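Local coordinates for TENA/THI-4 protein (Shewanella denitrificans OS217, PDB 3DDE) that is of unknown function but has a heme oxygenase-like fold and may act as an oxidoreductase, at residues K57-V62 with V131-Y136. Numbering follows the deposited sequence.
Sequences KNQALV and VQRLGY
Inside the helical bundle of this heme oxygenase-like fold, Arg133 of segment 131-136 reaches across to Asn58, Gln59 and Val62 of helix 55-65. Its CG lies anti to the backbone N (chi1 -166°) and the chain runs extended to NE. This carries the guanidinium to the Asn58 amide. NE and NH2 both donate side-on to one atom, Asn58 OD1, with NH2 at 2.9 Å from OD1. The OD1 atom sits in the guanidinium plane, but the Asn58 amide and guanidinium planes are 41° apart. Gln59 CB lies over the centre of one guanidinium face, 3.9 Å above it. Tyr136 CD2 covers the opposite face nearer its rim. A water bridges Gln59 and Arg133: it donates to Gln59 OE1 (2.6 Å) and accepts from Arg133 NH1 (2.9 Å). Along the aliphatic part of the arginine, Val62 CG2 packs on Arg133 CD at 3.7 Å. A leucine in place of Arg133 would probably leave Asn58 OD1 without both donors and break the water bridge to Gln59. Tyr136 OH is hydrogen-bonded to Asn55 ND2, and Leu121 of helix 112-126 packs on both Asn58 and Tyr136. The arrangement is a buried arginine-asparagine hydrogen-bonded pair within the all-helical, heme oxygenase-like fold.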
# COMPACT_ATOMS: atom_id res chain seq x y z
N LYS A 57 3.46 -10.34 8.96
CA LYS A 57 3.06 -9.13 8.25
C LYS A 57 2.40 -9.42 6.91
O LYS A 57 1.32 -8.91 6.65
CB LYS A 57 4.25 -8.23 8.04
CG LYS A 57 4.83 -7.71 9.32
CD LYS A 57 5.96 -6.76 9.03
CE LYS A 57 6.48 -6.18 10.30
NZ LYS A 57 7.32 -4.99 10.04
N ASN A 58 3.02 -10.26 6.07
CA ASN A 58 2.39 -10.57 4.80
C ASN A 58 1.12 -11.44 4.94
O ASN A 58 0.22 -11.35 4.10
CB ASN A 58 3.41 -11.03 3.72
CG ASN A 58 4.17 -12.32 4.07
OD1 ASN A 58 3.60 -13.34 4.49
ND2 ASN A 58 5.46 -12.28 3.81
N GLN A 59 1.03 -12.24 6.01
CA GLN A 59 -0.19 -12.99 6.30
C GLN A 59 -1.33 -12.03 6.67
O GLN A 59 -2.45 -12.16 6.18
CB GLN A 59 0.05 -13.99 7.44
CG GLN A 59 -1.17 -14.79 7.87
CD GLN A 59 -1.82 -15.56 6.72
OE1 GLN A 59 -1.51 -16.74 6.50
NE2 GLN A 59 -2.68 -14.89 5.96
N ALA A 60 -1.04 -11.05 7.52
CA ALA A 60 -2.05 -10.06 7.90
C ALA A 60 -2.49 -9.25 6.67
O ALA A 60 -3.64 -8.84 6.57
CB ALA A 60 -1.52 -9.13 9.03
N LEU A 61 -1.57 -9.04 5.73
CA LEU A 61 -1.86 -8.26 4.52
C LEU A 61 -2.97 -8.87 3.64
O LEU A 61 -3.76 -8.13 3.03
CB LEU A 61 -0.56 -8.04 3.74
CG LEU A 61 -0.52 -6.99 2.64
CD1 LEU A 61 -1.01 -5.61 3.13
CD2 LEU A 61 0.91 -6.91 2.10
N VAL A 62 -3.03 -10.20 3.56
CA VAL A 62 -4.09 -10.88 2.81
C VAL A 62 -5.47 -10.40 3.32
O VAL A 62 -6.39 -10.14 2.53
CB VAL A 62 -4.03 -12.42 2.97
CG1 VAL A 62 -5.19 -13.12 2.20
CG2 VAL A 62 -2.64 -12.99 2.57
N VAL A 131 -6.78 -16.24 -1.92
CA VAL A 131 -6.60 -17.59 -1.44
C VAL A 131 -5.16 -18.11 -1.59
O VAL A 131 -4.71 -18.95 -0.82
CB VAL A 131 -7.52 -18.52 -2.28
CG1 VAL A 131 -6.93 -19.89 -2.45
CG2 VAL A 131 -8.93 -18.56 -1.69
N GLN A 132 -4.44 -17.56 -2.56
CA GLN A 132 -3.16 -18.09 -3.00
C GLN A 132 -2.02 -18.25 -1.99
O GLN A 132 -1.22 -19.17 -2.14
CB GLN A 132 -2.69 -17.31 -4.23
CG GLN A 132 -2.25 -15.89 -3.95
CD GLN A 132 -1.97 -15.11 -5.22
OE1 GLN A 132 -1.94 -15.66 -6.29
NE2 GLN A 132 -1.78 -13.81 -5.09
N ARG A 133 -1.95 -17.40 -0.97
CA ARG A 133 -0.89 -17.51 0.03
C ARG A 133 -0.98 -18.84 0.81
O ARG A 133 0.02 -19.31 1.35
CB ARG A 133 -0.90 -16.32 0.99
CG ARG A 133 0.36 -16.20 1.83
CD ARG A 133 0.16 -15.33 3.04
NE ARG A 133 1.39 -15.25 3.84
CZ ARG A 133 1.79 -16.17 4.70
NH1 ARG A 133 1.10 -17.29 4.90
NH2 ARG A 133 2.93 -15.99 5.35
N LEU A 134 -2.18 -19.43 0.88
CA LEU A 134 -2.37 -20.72 1.53
C LEU A 134 -1.46 -21.81 0.92
O LEU A 134 -1.14 -22.80 1.59
CB LEU A 134 -3.83 -21.16 1.46
CG LEU A 134 -4.87 -20.39 2.28
CD1 LEU A 134 -6.28 -20.85 1.91
CD2 LEU A 134 -4.62 -20.55 3.79
N GLY A 135 -1.05 -21.62 -0.33
CA GLY A 135 -0.13 -22.55 -1.02
C GLY A 135 1.25 -22.57 -0.37
O GLY A 135 1.89 -23.61 -0.27
N TYR A 136 1.72 -21.41 0.05
CA TYR A 136 2.98 -21.28 0.76
C TYR A 136 2.88 -22.05 2.07
O TYR A 136 3.72 -22.89 2.39
CB TYR A 136 3.30 -19.80 1.03
CG TYR A 136 4.48 -19.51 1.94
CD1 TYR A 136 5.70 -20.18 1.79
CD2 TYR A 136 4.40 -18.52 2.91
CE1 TYR A 136 6.78 -19.88 2.59
CE2 TYR A 136 5.47 -18.21 3.71
CZ TYR A 136 6.66 -18.89 3.55
OH TYR A 136 7.73 -18.58 4.36
O HOH W 1 -1.62 -18.26 4.38